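Side-chain contacts in salmonella typhimurium DB7155 bacteriophage DET7 tailspike (Bacteriophage, PDB 2V5I), which binds and probably hydrolyses the O-antigen of its Salmonella host, acting as the trimeric receptor-binding tailspike of the phage: residues 28-31 and 32-35; 361-364 and 365-368; 311-315 and 316-320. All coordinates share one frame; numbering follows the deposited sequence.

Overall arrangement
All three contacts are local ones within a tailspike of the P22 family, whose main body is a parallel beta-helix. Interaction 1 sits in a short helix near the N-terminal end, far from the others: its centre is about 52 Å from that of interaction 2 and 49 Å from that of interaction 3. Interactions 2 and 3 are neighbours, their centres about 12 Å apart. The loop of 311-320 meets the corner of 361-368, where Arg366 NH2 lies 2.9 Å from Asn320 OD1, a probable hydrogen bond, and the rings of His362 and His316 stack. No O-antigen is bound, so the structure itself does not place the three contacts relative to the sugar.

Interaction 1. Residues 28-31 and 32-35; sequences TLQD and AVTD
A first torsion of -67° sets Thr34 OG1 beside its own backbone N and turns it back toward Gln30, while Gln30, after starting with CG anti to its N, bends at chi2 (66°) and carries its amide forward along the helix. The two side chains thus meet one turn apart, with Gln30 NE2 3.0 Å from Thr34 OG1. The carbonyl of Gln30 is gripped twice by Thr34. Thr34 N donates to Gln30 O at 2.8 Å in the regular helical bond, and Thr34 OG1 adds a second bond to Gln30 O at 3.0 Å, coming from above the carbonyl plane, 43° out of it. With the hydroxyl proton spent there, the oxygen can accept, and a water gives it a hydrogen at 2.8 Å from Thr34 OG1; the same water reaches weakly to Asp31 OD1. Gln30 directs its other amide atom out of the helix, where OE1 accepts from Asp55 N.

Helix 29-35 links strands 20-22 and 39-42 near the N-terminal end of the beta-helix. Thr28 is its N-cap: in the conformer described, Thr28 OG1 accepts from Asp31 N at 2.9 Å, a role suited to a short hydroxyl side chain just ahead of the first turn. On the buried side the residues are aliphatic. Leu29 CD1 and Val33 CG2 lie 4.2 Å apart, and both side chains also rest on Val54 of strand 52-55, while Ala32, small enough for close approach, packs on Leu40.

Chemically, the helix is two-sided: threonine hydroxyls serve a first-turn amide (in one conformer of Thr28) and an internal carbonyl along its polar surface, and mainly hydrocarbon faces the neighbouring strands, with the Gln30 amide adding a polar tie to strand 52-55.

Interaction 2. Residues 361-364 and 365-368; sequences AHTY and NRVF
Thr363 lays its methyl over one face of the Arg366 guanidinium, with CG2 3.5 Å from NH1 and the two side chains crossing at about a right angle. The contact spans one corner of the parallel beta-helix, where strand 357-364 ends and strand 367-369 begins, their short segments running 140° apart. Asn365 makes the corner with a left-handed backbone (phi 54°), a conformation asparagine tolerates better than most residues. Its side chain, like that of Val367, packs on Ile402 of a second subunit.

Inside the corner, Ala361, Thr363, Arg366 and Phe368 face one another. Arg366 runs out with CG anti to its N and bends at chi3 (-66°), which swings the guanidinium across the threonine methyl. A long charged chain suits this buried place because its nitrogens find oxygens there: NE donates to Gly343 O, NH2 to the side-chain oxygen Asn320 OD1, and NH1 reaches Asp340 O weakly. The planar group is therefore held by polar partners around its rim while a hydrocarbon group covers a face.

Phe368 fills the inner side of the corner. Its CZ lies 3.8 Å from Ala361 CB, an approach oblique to the ring, and alanine suits the spot since its single methyl can come this close to the aromatic. Thr363 OG1 sits at the edge of the same ring, near its plane, 3.7 Å from CZ. This buried hydroxyl has no hydrogen-bond partner in the model and meets the ring edge by packing.

His362 and Tyr364 lie on the other side of the strand. His362 is the centre of an inverse gamma turn, and its NE2 pairs with Tyr364 OH at 3.0 Å; either atom could be the donor, and Tyr364 CZ lies in the plane of the imidazole.

Interaction 3. Residues 311-315 and 316-320; sequences SEYPF and HQLPN
Pro319 presses CD squarely onto the ring of Tyr313, 3.6 Å from the ring centroid and only 5° off its normal. This CH-pi contact, between residues flanking a beta turn, is the tight part: the CD-CG side of the proline leads and the two side chains cross at about a right angle, Pro319 CG lying 3.8 Å from Tyr313 CZ. Tyr313, with CG turned away from its own carbonyl carbon (chi1 -69°), is also approached by the backbone, Gln317 O lying 3.2 Å from CD1, oblique to the ring. Buried Leu318, on the same side of the ring plane, brings CD2 to 4.0 Å from Tyr313 CB and packs on Arg271 and Tyr273. Gln317 O has a firmer partner in Ser342 OG.

The chain reverses here in a type II beta turn, Pro314 to Gln317, within the long loop joining strands 290-291 and 323-330 of the beta-helix. Gln317 N donates to Pro314 O at 2.9 Å, through a rather bent N-H angle of 140°. Pro314, at the first position, supplies the carbonyl that closes the turn, while His316, at the third, takes the left-handed backbone that this turn demands; its N is held by Asp295 OD2 and its ND1 by Asp340 OD2.

The other side is looser and wetter. Pro314 is exposed, and the extended chain of Gln317 crosses it at a slant, OE1 3.8 Å from Pro314 CD, side chains meeting by packing alone. A water takes up the amide, accepting from Gln317 NE2 at 3.0 Å and donating to Phe315 O.

Interaction 1. Residues 28-31 and 32-35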
loop_
_atom_site.group_PDB
_atom_site.type_symbol
_atom_site.label_atom_id
_atom_site.label_comp_id
_atom_site.label_asym_id
_atom_site.label_seq_id
_atom_site.Cartn_x
_atom_site.Cartn_y
_atom_site.Cartn_z
ATOM N N THR A 28 -16.961 47.992 0.461
ATOM C CA THR A 28 -17.683 46.734 0.246
ATOM C C THR A 28 -16.796 45.790 -0.521
ATOM O O THR A 28 -15.979 46.239 -1.330
ATOM C CB THR A 28 -19.005 46.905 -0.517
ATOM O OG1 THR A 28 -18.754 47.301 -1.869
ATOM C CG2 THR A 28 -19.906 47.918 0.189
ATOM N N LEU A 29 -16.955 44.488 -0.282
ATOM C CA LEU A 29 -16.182 43.526 -1.047
ATOM C C LEU A 29 -16.476 43.701 -2.525
ATOM O O LEU A 29 -15.546 43.714 -3.362
ATOM C CB LEU A 29 -16.463 42.122 -0.553
ATOM C CG LEU A 29 -15.746 40.988 -1.283
ATOM C CD1 LEU A 29 -14.244 41.219 -1.242
ATOM C CD2 LEU A 29 -16.073 39.675 -0.560
ATOM N N GLN A 30 -17.750 43.911 -2.890
ATOM C CA GLN A 30 -18.089 44.177 -4.305
ATOM C C GLN A 30 -17.320 45.367 -4.896
ATOM O O GLN A 30 -16.816 45.287 -6.026
ATOM C CB GLN A 30 -19.579 44.394 -4.466
ATOM C CG GLN A 30 -20.001 44.649 -5.873
ATOM C CD GLN A 30 -19.778 43.444 -6.781
ATOM O OE1 GLN A 30 -20.570 42.480 -6.744
ATOM N NE2 GLN A 30 -18.742 43.521 -7.639
ATOM N N ASP A 31 -17.223 46.469 -4.127
ATOM C CA ASP A 31 -16.499 47.627 -4.616
ATOM C C ASP A 31 -15.042 47.269 -4.938
ATOM O O ASP A 31 -14.473 47.700 -5.952
ATOM C CB ASP A 31 -16.558 48.774 -3.615
ATOM C CG ASP A 31 -17.944 49.466 -3.570
ATOM O OD1 ASP A 31 -18.720 49.262 -4.510
ATOM O OD2 ASP A 31 -18.238 50.182 -2.565
ATOM N N ALA A 32 -14.401 46.485 -4.060
ATOM C CA ALA A 32 -13.006 46.086 -4.334
ATOM C C ALA A 32 -12.908 45.211 -5.579
ATOM O O ALA A 32 -12.053 45.433 -6.439
ATOM C CB ALA A 32 -12.436 45.354 -3.117
ATOM N N VAL A 33 -13.795 44.237 -5.668
ATOM C CA VAL A 33 -13.807 43.289 -6.809
ATOM C C VAL A 33 -14.058 44.007 -8.124
ATOM O O VAL A 33 -13.446 43.695 -9.134
ATOM C CB VAL A 33 -14.810 42.134 -6.590
ATOM C CG1 VAL A 33 -15.014 41.287 -7.858
ATOM C CG2 VAL A 33 -14.272 41.246 -5.491
ATOM N N THR A 34 -14.940 44.979 -8.123
ATOM C CA THR A 34 -15.245 45.785 -9.330
ATOM C C THR A 34 -13.977 46.457 -9.863
ATOM O O THR A 34 -13.726 46.462 -11.086
ATOM C CB THR A 34 -16.359 46.801 -9.033
ATOM O OG1 THR A 34 -17.569 46.086 -8.787
ATOM C CG2 THR A 34 -16.596 47.733 -10.215
ATOM N N ASP A 35 -13.170 46.963 -8.947
ATOM C CA ASP A 35 -11.910 47.659 -9.320
ATOM C C ASP A 35 -10.708 46.741 -9.625
ATOM O O ASP A 35 -9.725 47.176 -10.235
ATOM C CB ASP A 35 -11.576 48.660 -8.197
ATOM C CG ASP A 35 -10.864 49.929 -8.688
ATOM O OD1 ASP A 35 -11.017 50.292 -9.886
ATOM O OD2 ASP A 35 -10.182 50.574 -7.837
HETATM O O HOH W 1 -19.225 47.954 -7.521
#

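Interaction 2. Residues 361-364 and 365-368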
loop_
_atom_site.group_PDB
_atom_site.type_symbol
_atom_site.label_atom_id
_atom_site.label_comp_id
_atom_site.label_asym_id
_atom_site.label_seq_id
_atom_site.Cartn_x
_atom_site.Cartn_y
_atom_site.Cartn_z
ATOM N N ALA A 361 -20.492 -3.855 2.858
ATOM C CA ALA A 361 -20.528 -3.751 1.433
ATOM C C ALA A 361 -21.771 -4.446 0.929
ATOM O O ALA A 361 -21.838 -5.669 0.846
ATOM C CB ALA A 361 -19.263 -4.394 0.825
ATOM N N HIS A 362 -22.734 -3.647 0.500
ATOM C CA HIS A 362 -23.944 -4.161 -0.108
ATOM C C HIS A 362 -23.730 -4.189 -1.609
ATOM O O HIS A 362 -24.330 -3.420 -2.394
ATOM C CB HIS A 362 -25.141 -3.287 0.287
ATOM C CG HIS A 362 -26.450 -3.936 0.006
ATOM N ND1 HIS A 362 -27.567 -3.691 0.772
ATOM C CD2 HIS A 362 -26.829 -4.814 -0.951
ATOM C CE1 HIS A 362 -28.572 -4.400 0.298
ATOM N NE2 HIS A 362 -28.155 -5.098 -0.737
ATOM N N THR A 363 -22.834 -5.101 -2.017
ATOM C CA THR A 363 -22.242 -5.103 -3.328
ATOM C C THR A 363 -22.388 -6.459 -3.980
ATOM O O THR A 363 -22.566 -7.484 -3.293
ATOM C CB THR A 363 -20.749 -4.757 -3.287
ATOM O OG1 THR A 363 -20.089 -5.670 -2.382
ATOM C CG2 THR A 363 -20.574 -3.335 -2.768
ATOM N N TYR A 364 -22.343 -6.410 -5.302
ATOM C CA TYR A 364 -22.530 -7.546 -6.205
ATOM C C TYR A 364 -21.478 -7.545 -7.269
ATOM O O TYR A 364 -21.242 -6.523 -7.894
ATOM C CB TYR A 364 -23.916 -7.442 -6.881
ATOM C CG TYR A 364 -25.026 -7.334 -5.882
ATOM C CD1 TYR A 364 -25.326 -6.111 -5.289
ATOM C CD2 TYR A 364 -25.745 -8.441 -5.498
ATOM C CE1 TYR A 364 -26.291 -5.999 -4.341
ATOM C CE2 TYR A 364 -26.725 -8.329 -4.521
ATOM C CZ TYR A 364 -27.012 -7.103 -3.978
ATOM O OH TYR A 364 -28.001 -6.983 -3.031
ATOM N N ASN A 365 -20.850 -8.698 -7.529
ATOM C CA ASN A 365 -19.828 -8.820 -8.588
ATOM C C ASN A 365 -18.689 -7.811 -8.474
ATOM O O ASN A 365 -18.220 -7.222 -9.491
ATOM C CB ASN A 365 -20.458 -8.713 -9.983
ATOM C CG ASN A 365 -19.488 -9.148 -11.121
ATOM O OD1 ASN A 365 -18.856 -10.210 -11.035
ATOM N ND2 ASN A 365 -19.420 -8.357 -12.191
ATOM N N ARG A 366 -18.266 -7.624 -7.211
ATOM C CA ARG A 366 -17.138 -6.728 -6.914
ATOM C C ARG A 366 -15.980 -7.521 -6.352
ATOM O O ARG A 366 -16.172 -8.521 -5.694
ATOM C CB ARG A 366 -17.575 -5.689 -5.873
ATOM C CG ARG A 366 -16.559 -4.567 -5.573
ATOM C CD ARG A 366 -17.220 -3.299 -4.998
ATOM N NE ARG A 366 -18.107 -2.649 -6.011
ATOM C CZ ARG A 366 -18.878 -1.611 -5.837
ATOM N NH1 ARG A 366 -18.882 -0.985 -4.703
ATOM N NH2 ARG A 366 -19.609 -1.197 -6.870
ATOM N N VAL A 367 -14.770 -7.045 -6.634
ATOM C CA VAL A 367 -13.518 -7.671 -6.154
ATOM C C VAL A 367 -12.878 -6.776 -5.104
ATOM O O VAL A 367 -12.661 -5.622 -5.349
ATOM C CB VAL A 367 -12.507 -7.916 -7.299
ATOM C CG1 VAL A 367 -11.253 -8.647 -6.742
ATOM C CG2 VAL A 367 -13.132 -8.749 -8.400
ATOM N N PHE A 368 -12.457 -7.392 -3.989
ATOM C CA PHE A 368 -11.773 -6.738 -2.886
ATOM C C PHE A 368 -10.407 -7.411 -2.733
ATOM O O PHE A 368 -10.375 -8.649 -2.619
ATOM C CB PHE A 368 -12.554 -6.954 -1.594
ATOM C CG PHE A 368 -13.929 -6.368 -1.622
ATOM C CD1 PHE A 368 -15.000 -7.103 -2.094
ATOM C CD2 PHE A 368 -14.149 -5.107 -1.079
ATOM C CE1 PHE A 368 -16.291 -6.542 -2.126
ATOM C CE2 PHE A 368 -15.415 -4.541 -1.140
ATOM C CZ PHE A 368 -16.484 -5.268 -1.606
#

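Interaction 3. Residues 311-315 and 316-320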
loop_
_atom_site.group_PDB
_atom_site.type_symbol
_atom_site.label_atom_id
_atom_site.label_comp_id
_atom_site.label_asym_id
_atom_site.label_seq_id
_atom_site.Cartn_x
_atom_site.Cartn_y
_atom_site.Cartn_z
ATOM N N SER A 311 -35.283 -0.999 -13.522
ATOM C CA SER A 311 -35.407 -2.120 -14.455
ATOM C C SER A 311 -34.071 -2.548 -15.022
ATOM O O SER A 311 -33.899 -3.720 -15.366
ATOM C CB SER A 311 -36.353 -1.762 -15.607
ATOM O OG SER A 311 -35.951 -0.568 -16.235
ATOM N N GLU A 312 -33.129 -1.612 -15.135
ATOM C CA GLU A 312 -31.784 -1.904 -15.615
ATOM C C GLU A 312 -30.850 -2.353 -14.479
ATOM O O GLU A 312 -30.063 -3.301 -14.645
ATOM C CB GLU A 312 -31.195 -0.678 -16.280
ATOM C CG GLU A 312 -29.849 -0.917 -16.906
ATOM C CD GLU A 312 -29.363 0.269 -17.716
ATOM O OE1 GLU A 312 -30.082 1.297 -17.758
ATOM O OE2 GLU A 312 -28.269 0.155 -18.322
ATOM N N TYR A 313 -30.904 -1.647 -13.340
ATOM C CA TYR A 313 -30.089 -1.999 -12.164
ATOM C C TYR A 313 -30.980 -1.908 -10.943
ATOM O O TYR A 313 -31.387 -0.791 -10.566
ATOM C CB TYR A 313 -28.933 -1.020 -11.956
ATOM C CG TYR A 313 -27.880 -1.142 -13.030
ATOM C CD1 TYR A 313 -26.987 -2.214 -13.026
ATOM C CD2 TYR A 313 -27.847 -0.260 -14.066
ATOM C CE1 TYR A 313 -26.035 -2.336 -14.017
ATOM C CE2 TYR A 313 -26.923 -0.400 -15.100
ATOM C CZ TYR A 313 -26.026 -1.440 -15.055
ATOM O OH TYR A 313 -25.098 -1.554 -16.064
ATOM N N PRO A 314 -31.235 -3.037 -10.252
ATOM C CA PRO A 314 -31.930 -2.995 -8.970
ATOM C C PRO A 314 -31.242 -2.109 -7.917
ATOM O O PRO A 314 -30.048 -1.769 -8.042
ATOM C CB PRO A 314 -31.913 -4.446 -8.489
ATOM C CG PRO A 314 -31.685 -5.254 -9.717
ATOM C CD PRO A 314 -30.883 -4.415 -10.625
ATOM N N PHE A 315 -31.982 -1.733 -6.897
ATOM C CA PHE A 315 -31.417 -0.937 -5.835
ATOM C C PHE A 315 -30.201 -1.677 -5.229
ATOM O O PHE A 315 -30.210 -2.904 -5.063
ATOM C CB PHE A 315 -32.423 -0.584 -4.738
ATOM C CG PHE A 315 -33.455 0.443 -5.159
ATOM C CD1 PHE A 315 -33.079 1.630 -5.764
ATOM C CD2 PHE A 315 -34.795 0.241 -4.892
ATOM C CE1 PHE A 315 -34.008 2.601 -6.122
ATOM C CE2 PHE A 315 -35.769 1.236 -5.263
ATOM C CZ PHE A 315 -35.380 2.383 -5.850
ATOM N N HIS A 316 -29.140 -0.892 -5.025
ATOM C CA HIS A 316 -27.868 -1.353 -4.491
ATOM C C HIS A 316 -26.987 -2.045 -5.557
ATOM O O HIS A 316 -25.954 -2.603 -5.215
ATOM C CB HIS A 316 -28.013 -2.183 -3.212
ATOM C CG HIS A 316 -28.688 -1.439 -2.100
ATOM N ND1 HIS A 316 -28.201 -0.264 -1.575
ATOM C CD2 HIS A 316 -29.824 -1.716 -1.423
ATOM C CE1 HIS A 316 -29.014 0.148 -0.610
ATOM N NE2 HIS A 316 -30.012 -0.719 -0.499
ATOM N N GLN A 317 -27.409 -1.994 -6.818
ATOM C CA GLN A 317 -26.664 -2.647 -7.917
ATOM C C GLN A 317 -26.154 -1.664 -9.007
ATOM O O GLN A 317 -25.810 -2.093 -10.099
ATOM C CB GLN A 317 -27.484 -3.807 -8.525
ATOM C CG GLN A 317 -27.847 -4.819 -7.468
ATOM C CD GLN A 317 -28.327 -6.127 -8.026
ATOM O OE1 GLN A 317 -28.002 -6.495 -9.150
ATOM N NE2 GLN A 317 -29.116 -6.844 -7.230
ATOM N N LEU A 318 -26.118 -0.362 -8.738
ATOM C CA LEU A 318 -25.598 0.575 -9.735
ATOM C C LEU A 318 -24.120 0.348 -10.020
ATOM O O LEU A 318 -23.361 0.010 -9.103
ATOM C CB LEU A 318 -25.820 2.019 -9.336
ATOM C CG LEU A 318 -27.283 2.511 -9.404
ATOM C CD1 LEU A 318 -27.362 3.865 -8.676
ATOM C CD2 LEU A 318 -27.830 2.603 -10.807
ATOM N N PRO A 319 -23.720 0.538 -11.283
ATOM C CA PRO A 319 -22.272 0.456 -11.646
ATOM C C PRO A 319 -21.518 1.734 -11.314
ATOM O O PRO A 319 -21.075 2.491 -12.189
ATOM C CB PRO A 319 -22.342 0.189 -13.141
ATOM C CG PRO A 319 -23.489 0.974 -13.565
ATOM C CD PRO A 319 -24.539 0.816 -12.474
ATOM N N ASN A 320 -21.415 2.015 -10.006
ATOM C CA ASN A 320 -20.871 3.280 -9.556
ATOM C C ASN A 320 -19.419 3.438 -9.870
ATOM O O ASN A 320 -18.947 4.545 -10.089
ATOM C CB ASN A 320 -21.263 3.616 -8.105
ATOM C CG ASN A 320 -21.197 2.425 -7.155
ATOM O OD1 ASN A 320 -20.453 1.494 -7.365
ATOM N ND2 ASN A 320 -22.016 2.461 -6.093
HETATM O O HOH W 2 -30.342 -5.699 -4.782
#